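Local coordinates for cyanate lyase C-terminal domain-containing protein (PDB 5UK3), which is a cyanase that probably catalyses the bicarbonate-dependent breakdown of cyanate to ammonia and carbon dioxide, and assembles as a decamer, at residues M38-L42 with R66-L71; G55-I61 with L81-R87; D129-D133 with L144-K149. Residues are numbered along the deposited sequence.

Contact 1 (M38-L42 with R66-L71); sequences MAQLL and RICDTL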
loop_
_atom_site.group_PDB
_atom_site.type_symbol
_atom_site.label_atom_id
_atom_site.label_comp_id
_atom_site.label_asym_id
_atom_site.label_seq_id
_atom_site.Cartn_x
_atom_site.Cartn_y
_atom_site.Cartn_z
ATOM N N MET I 38 -3.962 -1.285 41.062
ATOM C CA MET I 38 -3.295 -2.583 40.904
ATOM C C MET I 38 -1.778 -2.426 40.986
ATOM O O MET I 38 -1.096 -3.262 41.511
ATOM C CB MET I 38 -3.703 -3.241 39.584
ATOM C CG MET I 38 -5.107 -3.779 39.583
ATOM S SD MET I 38 -5.435 -4.701 38.075
ATOM C CE MET I 38 -4.378 -6.153 38.253
ATOM N N ALA I 39 -1.284 -1.394 40.333
ATOM C CA ALA I 39 0.140 -1.155 40.239
ATOM C C ALA I 39 0.725 -0.835 41.593
ATOM O O ALA I 39 1.789 -1.296 41.927
ATOM C CB ALA I 39 0.395 -0.015 39.273
ATOM N N GLN I 40 0.012 -0.048 42.376
ATOM C CA GLN I 40 0.497 0.306 43.677
ATOM C C GLN I 40 0.491 -0.872 44.608
ATOM O O GLN I 40 1.372 -0.980 45.438
ATOM C CB GLN I 40 -0.324 1.430 44.215
ATOM C CG GLN I 40 0.292 2.288 45.281
ATOM C CD GLN I 40 -0.385 3.660 45.251
ATOM O OE1 GLN I 40 -1.197 3.984 44.325
ATOM N NE2 GLN I 40 -0.101 4.473 46.274
ATOM N N LEU I 41 -0.509 -1.732 44.513
ATOM C CA LEU I 41 -0.561 -2.902 45.375
ATOM C C LEU I 41 0.574 -3.863 45.074
ATOM O O LEU I 41 1.151 -4.457 45.969
ATOM C CB LEU I 41 -1.901 -3.610 45.255
ATOM C CG LEU I 41 -3.087 -2.794 45.748
ATOM C CD1 LEU I 41 -4.377 -3.535 45.445
ATOM C CD2 LEU I 41 -2.952 -2.537 47.237
ATOM N N LEU I 42 0.872 -4.015 43.795
ATOM C CA LEU I 42 1.910 -4.918 43.344
ATOM C C LEU I 42 3.322 -4.340 43.275
ATOM O O LEU I 42 4.263 -5.077 43.018
ATOM C CB LEU I 42 1.521 -5.473 41.972
ATOM C CG LEU I 42 0.221 -6.320 42.011
ATOM C CD1 LEU I 42 -0.410 -6.486 40.661
ATOM C CD2 LEU I 42 0.489 -7.688 42.575
ATOM N N ARG I 66 0.341 -13.450 42.038
ATOM C CA ARG I 66 -0.138 -12.253 42.736
ATOM C C ARG I 66 -1.164 -11.429 41.959
ATOM O O ARG I 66 -2.107 -10.930 42.551
ATOM C CB ARG I 66 1.037 -11.344 43.103
ATOM C CG ARG I 66 1.561 -11.588 44.469
ATOM C CD ARG I 66 2.536 -10.579 44.785
ATOM N NE ARG I 66 2.009 -9.431 45.475
ATOM C CZ ARG I 66 2.740 -8.372 45.739
ATOM N NH1 ARG I 66 2.193 -7.333 46.346
ATOM N NH2 ARG I 66 4.052 -8.359 45.430
ATOM N N ILE I 67 -0.965 -11.284 40.650
ATOM C CA ILE I 67 -1.971 -10.639 39.802
ATOM C C ILE I 67 -3.296 -11.399 39.909
ATOM O O ILE I 67 -4.348 -10.812 40.074
ATOM C CB ILE I 67 -1.497 -10.536 38.318
ATOM C CG1 ILE I 67 -0.422 -9.477 38.201
ATOM C CG2 ILE I 67 -2.637 -10.177 37.380
ATOM C CD1 ILE I 67 0.425 -9.575 36.945
ATOM N N CYS I 68 -3.229 -12.716 39.797
ATOM C CA CYS I 68 -4.423 -13.506 39.889
ATOM C C CYS I 68 -5.202 -13.294 41.188
ATOM O O CYS I 68 -6.408 -13.303 41.206
ATOM C CB CYS I 68 -4.078 -14.985 39.666
ATOM S SG CYS I 68 -3.507 -15.332 37.980
ATOM N N ASP I 69 -4.517 -13.226 42.299
ATOM C CA ASP I 69 -5.178 -12.978 43.567
ATOM C C ASP I 69 -5.788 -11.624 43.674
ATOM O O ASP I 69 -6.779 -11.451 44.373
ATOM C CB ASP I 69 -4.042 -13.006 44.622
ATOM C CG ASP I 69 -3.652 -14.398 45.079
ATOM O OD1 ASP I 69 -4.210 -15.353 44.485
ATOM O OD2 ASP I 69 -2.715 -14.507 45.961
ATOM N N THR I 70 -5.088 -10.647 43.132
ATOM C CA THR I 70 -5.534 -9.283 43.171
ATOM C C THR I 70 -6.866 -9.153 42.428
ATOM O O THR I 70 -7.798 -8.506 42.930
ATOM C CB THR I 70 -4.487 -8.391 42.539
ATOM O OG1 THR I 70 -3.248 -8.569 43.236
ATOM C CG2 THR I 70 -4.912 -6.932 42.602
ATOM N N LEU I 71 -6.949 -9.810 41.281
ATOM C CA LEU I 71 -8.193 -9.988 40.556
ATOM C C LEU I 71 -8.956 -11.170 41.157
ATOM O O LEU I 71 -8.487 -11.878 42.085
ATOM C CB LEU I 71 -7.887 -10.263 39.110
ATOM C CG LEU I 71 -7.027 -9.188 38.402
ATOM C CD1 LEU I 71 -6.552 -9.645 37.031
ATOM C CD2 LEU I 71 -7.782 -7.882 38.258
#
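L42 overlaps the helix 66-70 with its two methyl groups. Its CD1 lies 3.9 Å from I67 CG1. Its CD2 lies over one face of the R66 guanidinium, 3.7 Å from R66 NE, and is 3.9 Å from T70 OG1. One turn earlier, M38 points toward the other helix. Its chi3 near +60° bends the thioether, so that CE comes 3.8 Å from L71 CD2 and 4.5 Å from I67 CG2. T70 CG2 sits against M38 and L41, 4.4 Å from M38 CG and 4.5 Å from L41 CD1. The T70 hydroxyl turns back into its own helix and donates to R66 O (OG1 to O 2.7 Å). R66 NH1 is 3.1 Å from L41 O, but the angle is too poor for a hydrogen bond. The contact is therefore held by apolar packing. The two helical segments run at 128° to each other, with axes 11.0 Å apart. L49 and L53 of helix 46-53 touch both M38 and I67, and F24 and A27 of helix 23-31 touch L71. This is the small core of a helical bundle, consistent with the helix-turn-helix (XRE-like) fold of the cyanase N-terminal domain.

Contact 2 (G55-I61 with L81-R87); sequences GQNCCDI and LTSIPLR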
loop_
_atom_site.group_PDB
_atom_site.type_symbol
_atom_site.label_atom_id
_atom_site.label_comp_id
_atom_site.label_asym_id
_atom_site.label_seq_id
_atom_site.Cartn_x
_atom_site.Cartn_y
_atom_site.Cartn_z
ATOM N N GLY I 55 -1.576 -8.443 27.174
ATOM C CA GLY I 55 -0.845 -9.417 26.414
ATOM C C GLY I 55 0.191 -8.889 25.452
ATOM O O GLY I 55 0.459 -9.516 24.413
ATOM N N GLN I 56 0.720 -7.697 25.722
ATOM C CA GLN I 56 1.831 -7.129 24.949
ATOM C C GLN I 56 3.137 -7.197 25.719
ATOM O O GLN I 56 4.139 -6.689 25.276
ATOM C CB GLN I 56 1.517 -5.696 24.624
ATOM C CG GLN I 56 0.392 -5.557 23.625
ATOM C CD GLN I 56 0.758 -6.134 22.272
ATOM O OE1 GLN I 56 1.829 -5.844 21.712
ATOM N NE2 GLN I 56 -0.135 -6.901 21.718
ATOM N N ASN I 57 3.108 -7.846 26.873
ATOM C CA ASN I 57 4.277 -8.034 27.714
ATOM C C ASN I 57 4.006 -9.206 28.672
ATOM O O ASN I 57 2.860 -9.641 28.786
ATOM C CB ASN I 57 4.565 -6.770 28.502
ATOM C CG ASN I 57 5.763 -5.992 27.968
ATOM O OD1 ASN I 57 6.738 -6.580 27.507
ATOM N ND2 ASN I 57 5.673 -4.665 27.991
ATOM N N CYS I 58 5.028 -9.720 29.335
ATOM C CA CYS I 58 4.846 -10.846 30.241
ATOM C C CYS I 58 5.581 -10.613 31.548
ATOM O O CYS I 58 6.415 -9.722 31.626
ATOM C CB CYS I 58 5.332 -12.130 29.566
ATOM S SG CYS I 58 7.105 -12.172 29.271
ATOM N N CYS I 59 5.262 -11.408 32.574
ATOM C CA CYS I 59 5.925 -11.327 33.889
ATOM C C CYS I 59 6.416 -12.684 34.320
ATOM O O CYS I 59 6.143 -13.657 33.656
ATOM C CB CYS I 59 4.957 -10.750 34.928
ATOM S SG CYS I 59 3.437 -11.681 35.081
ATOM N N ASP I 60 7.158 -12.727 35.422
ATOM C CA ASP I 60 7.549 -13.993 36.065
ATOM C C ASP I 60 6.348 -14.627 36.806
ATOM O O ASP I 60 5.314 -13.981 37.014
ATOM C CB ASP I 60 8.779 -13.831 36.972
ATOM C CG ASP I 60 8.569 -12.846 38.138
ATOM O OD1 ASP I 60 7.442 -12.673 38.646
ATOM O OD2 ASP I 60 9.568 -12.186 38.543
ATOM N N ILE I 61 6.495 -15.891 37.195
ATOM C CA ILE I 61 5.362 -16.684 37.726
ATOM C C ILE I 61 4.891 -16.166 39.075
ATOM O O ILE I 61 3.699 -16.157 39.339
ATOM C CB ILE I 61 5.625 -18.213 37.859
ATOM C CG1 ILE I 61 6.386 -18.768 36.627
ATOM C CG2 ILE I 61 4.278 -18.939 37.971
ATOM C CD1 ILE I 61 6.738 -20.266 36.651
ATOM N N LEU I 81 -0.023 -15.190 31.589
ATOM C CA LEU I 81 0.750 -13.990 31.882
ATOM C C LEU I 81 2.257 -14.181 31.797
ATOM O O LEU I 81 3.001 -13.214 31.727
ATOM C CB LEU I 81 0.393 -13.485 33.258
ATOM C CG LEU I 81 -1.074 -13.095 33.498
ATOM C CD1 LEU I 81 -1.261 -12.713 34.970
ATOM C CD2 LEU I 81 -1.527 -11.955 32.621
ATOM N N THR I 82 2.711 -15.427 31.775
ATOM C CA THR I 82 4.119 -15.762 31.732
ATOM C C THR I 82 4.650 -15.985 30.310
ATOM O O THR I 82 5.866 -15.927 30.094
ATOM C CB THR I 82 4.316 -17.016 32.603
ATOM O OG1 THR I 82 3.961 -16.683 33.945
ATOM C CG2 THR I 82 5.765 -17.529 32.621
ATOM N N SER I 83 3.772 -16.333 29.365
ATOM C CA SER I 83 4.180 -16.648 27.996
ATOM C C SER I 83 4.679 -15.401 27.322
ATOM O O SER I 83 4.057 -14.339 27.448
ATOM C CB SER I 83 3.010 -17.172 27.202
ATOM O OG SER I 83 2.544 -18.378 27.759
ATOM N N ILE I 84 5.767 -15.525 26.575
ATOM C CA ILE I 84 6.270 -14.398 25.827
ATOM C C ILE I 84 5.262 -14.215 24.715
ATOM O O ILE I 84 4.848 -15.187 24.095
ATOM C CB ILE I 84 7.632 -14.687 25.208
ATOM C CG1 ILE I 84 8.641 -15.028 26.297
ATOM C CG2 ILE I 84 8.098 -13.485 24.415
ATOM C CD1 ILE I 84 10.024 -15.309 25.767
ATOM N N PRO I 85 4.853 -12.988 24.445
ATOM C CA PRO I 85 3.843 -12.754 23.411
ATOM C C PRO I 85 4.367 -12.297 22.058
ATOM O O PRO I 85 5.459 -11.752 21.978
ATOM C CB PRO I 85 2.978 -11.650 24.028
ATOM C CG PRO I 85 3.849 -10.970 25.034
ATOM C CD PRO I 85 5.077 -11.795 25.275
ATOM N N LEU I 86 3.588 -12.529 21.003
ATOM C CA LEU I 86 3.970 -12.076 19.678
ATOM C C LEU I 86 3.419 -10.669 19.668
ATOM O O LEU I 86 2.245 -10.440 19.408
ATOM C CB LEU I 86 3.301 -12.916 18.602
ATOM N N ARG I 87 4.295 -9.729 19.975
ATOM C CA ARG I 87 3.958 -8.324 20.111
ATOM C C ARG I 87 3.774 -7.423 18.911
ATOM O O ARG I 87 4.198 -7.711 17.799
ATOM C CB ARG I 87 5.041 -7.634 20.949
ATOM C CG ARG I 87 5.338 -8.230 22.308
ATOM C CD ARG I 87 6.301 -7.322 23.047
ATOM N NE ARG I 87 6.703 -7.843 24.347
ATOM C CZ ARG I 87 7.622 -8.780 24.516
ATOM N NH1 ARG I 87 7.943 -9.188 25.730
ATOM N NH2 ARG I 87 8.218 -9.315 23.465
#
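P85 and C58 form the apolar centre, with both CB atoms directed at the opposite segment. C58 CB is 4.3 Å from P85 CD, and C58 SG is 4.4 Å from I84 CG1. The proline ring also covers the backbone of G55 and N57: P85 CB is 3.3 Å from G55 O, and P85 CG is 3.7 Å from N57 N. At one end, C59 SG packs on L81 CB at 4.0 Å. Here C59 N donates to L81 O (3.0 Å), the one strong hydrogen bond between the segments. At the other end, R87 NE makes weak bonds to Q56 O (3.0 Å) and N57 OD1 (3.4 Å). The main partner of R87 is D122 of the second subunit, in a salt bridge, and N57 ND2 binds S51. The segment 55-61 links helix 46-53 to helix 61-70. It leaves the first through a Schellman motif at G55 and enters the second with D60 as N-cap, while 81-87 runs alongside from the end of helix 78-82.

Contact 3 (D129-D133 with L144-K149); sequences DCKID and LRIDGK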
loop_
_atom_site.group_PDB
_atom_site.type_symbol
_atom_site.label_atom_id
_atom_site.label_comp_id
_atom_site.label_asym_id
_atom_site.label_seq_id
_atom_site.Cartn_x
_atom_site.Cartn_y
_atom_site.Cartn_z
ATOM N N ASP I 129 14.081 -1.206 26.518
ATOM C CA ASP I 129 14.390 -0.747 27.864
ATOM C C ASP I 129 13.794 0.659 28.025
ATOM O O ASP I 129 14.453 1.665 27.792
ATOM C CB ASP I 129 15.912 -0.729 28.089
ATOM C CG ASP I 129 16.314 -0.344 29.535
ATOM O OD1 ASP I 129 15.415 -0.094 30.362
ATOM O OD2 ASP I 129 17.535 -0.278 29.818
ATOM N N CYS I 130 12.552 0.706 28.446
ATOM C CA CYS I 130 11.775 1.921 28.375
ATOM C C CYS I 130 10.677 1.940 29.440
ATOM O O CYS I 130 9.927 0.967 29.537
ATOM C CB CYS I 130 11.162 1.988 26.986
ATOM S SG CYS I 130 10.685 3.649 26.508
ATOM N N LYS I 131 10.574 3.010 30.211
ATOM C CA LYS I 131 9.556 3.144 31.242
ATOM C C LYS I 131 8.601 4.247 30.872
ATOM O O LYS I 131 8.949 5.426 30.947
ATOM C CB LYS I 131 10.157 3.504 32.601
ATOM C CG LYS I 131 11.145 2.517 33.134
ATOM C CD LYS I 131 11.880 3.042 34.369
ATOM C CE LYS I 131 13.049 2.114 34.752
ATOM N NZ LYS I 131 14.410 2.749 34.649
ATOM N N ILE I 132 7.380 3.889 30.523
ATOM C CA ILE I 132 6.338 4.859 30.281
ATOM C C ILE I 132 5.661 5.151 31.605
ATOM O O ILE I 132 5.580 4.311 32.470
ATOM C CB ILE I 132 5.240 4.364 29.327
ATOM C CG1 ILE I 132 5.775 3.552 28.137
ATOM C CG2 ILE I 132 4.386 5.523 28.819
ATOM C CD1 ILE I 132 6.781 4.296 27.342
ATOM N N ASP I 133 5.183 6.373 31.744
ATOM C CA ASP I 133 4.386 6.789 32.873
ATOM C C ASP I 133 3.325 7.738 32.367
ATOM O O ASP I 133 3.599 8.506 31.435
ATOM C CB ASP I 133 5.302 7.495 33.840
ATOM C CG ASP I 133 4.590 7.954 35.069
ATOM O OD1 ASP I 133 4.116 7.061 35.829
ATOM O OD2 ASP I 133 4.510 9.200 35.289
ATOM N N LEU I 144 2.516 12.465 29.766
ATOM C CA LEU I 144 3.041 11.204 29.339
ATOM C C LEU I 144 4.541 11.333 29.426
ATOM O O LEU I 144 5.108 12.163 28.741
ATOM C CB LEU I 144 2.551 10.954 27.909
ATOM C CG LEU I 144 3.035 9.729 27.162
ATOM C CD1 LEU I 144 2.535 8.540 27.932
ATOM C CD2 LEU I 144 2.581 9.551 25.718
ATOM N N ARG I 145 5.183 10.545 30.268
ATOM C CA ARG I 145 6.638 10.603 30.442
ATOM C C ARG I 145 7.262 9.312 29.974
ATOM O O ARG I 145 6.894 8.264 30.424
ATOM C CB ARG I 145 6.957 10.822 31.910
ATOM C CG ARG I 145 8.423 10.840 32.272
ATOM C CD ARG I 145 8.575 11.150 33.762
ATOM N NE ARG I 145 9.941 11.525 34.166
ATOM C CZ ARG I 145 10.963 10.682 34.306
ATOM N NH1 ARG I 145 10.828 9.361 34.086
ATOM N NH2 ARG I 145 12.146 11.143 34.671
ATOM N N ILE I 146 8.197 9.403 29.053
ATOM C CA ILE I 146 8.851 8.237 28.478
ATOM C C ILE I 146 10.328 8.288 28.855
ATOM O O ILE I 146 10.975 9.297 28.613
ATOM C CB ILE I 146 8.684 8.222 26.948
ATOM C CG1 ILE I 146 7.198 8.183 26.586
ATOM C CG2 ILE I 146 9.409 7.024 26.357
ATOM C CD1 ILE I 146 6.908 8.315 25.107
ATOM N N ASP I 147 10.868 7.191 29.383
ATOM C CA ASP I 147 12.240 7.159 29.932
ATOM C C ASP I 147 12.986 5.959 29.340
ATOM O O ASP I 147 12.830 4.839 29.793
ATOM C CB ASP I 147 12.157 7.090 31.464
ATOM C CG ASP I 147 13.519 6.860 32.147
ATOM O OD1 ASP I 147 14.543 6.772 31.431
ATOM O OD2 ASP I 147 13.563 6.747 33.412
ATOM N N GLY I 148 13.809 6.214 28.337
ATOM C CA GLY I 148 14.418 5.168 27.550
ATOM C C GLY I 148 15.925 5.186 27.581
ATOM O O GLY I 148 16.520 6.216 27.770
ATOM N N LYS I 149 16.534 4.025 27.355
ATOM C CA LYS I 149 17.961 3.949 27.246
ATOM C C LYS I 149 18.367 4.527 25.897
ATOM O O LYS I 149 17.768 4.217 24.880
ATOM C CB LYS I 149 18.456 2.494 27.371
ATOM C CG LYS I 149 19.954 2.345 27.168
ATOM C CD LYS I 149 20.523 1.069 27.768
ATOM C CE LYS I 149 21.882 1.343 28.443
ATOM N NZ LYS I 149 22.425 0.109 29.104
#
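In this antiparallel hairpin the side chains of the paired residues alternate between two faces. C130, I132 and I146 share the apolar face. C130 is in the t rotamer, which brings SG to 3.6 Å from I146 CG2. I132 has both chi angles near -60°. Its CD1 meets I146 CG2 at 3.9 Å. L144 is t at chi1 and p at chi2, which brings its CD1 to 3.6 Å from I132 CG2. G148, opposite C130, has no side chain, and its CA is 4.2 Å from C130 SG.

K131, D133, R145 and D147 occupy the other face. K131 starts in m and runs on extended, then bends at chi4, and its NZ ends 4.3 Å from D147 OD2, beyond a salt bridge. D147 is t, and so is R145, whose extended chain places NH1 3.8 Å from D147 OD2, a long salt bridge. D133 CB and R145 CB are 4.2 Å apart. At the corner where the chain turns, D129 is also t, and its OD2 lies 3.8 Å from K149 CB.

The backbone is paired by K131 N to D147 O (2.9 Å), D133 N to R145 O (2.9 Å), R145 N to D133 O (2.8 Å) and K149 N to D129 O (3.2 Å). The return bond from D147 N to K131 O (3.0 Å) is weak.

A strand of the fourth subunit pairs with 144-149. The chemistry implies that both faces serve this interface: I132 and I146 pack on L104 of the fourth subunit, while D147, together with D129 at the corner, forms salt bridges with R141 of that subunit.

In the fold
Contacts 1 and 2 belong to one helical domain. Their centres are 16 Å apart and their segments alternate along the chain. They meet through I67: its CG2 is 3.8 Å from L81 CD1, and its CD1 is 4.1 Å from C59 SG. Contact 3 lies later in the chain, in the C-terminal hairpin. Its centre is 22 Å from that of contact 1 and 19 Å from that of contact 2. The nearest atoms are about 9 Å and 7 Å away, so it touches neither. Contacts 2 and 3 both reach the second and fourth subunits, whereas no other chain of the assembly touches contact 1. Cyanase active sites form between subunits' C-terminal domains, probably nearest contact 3.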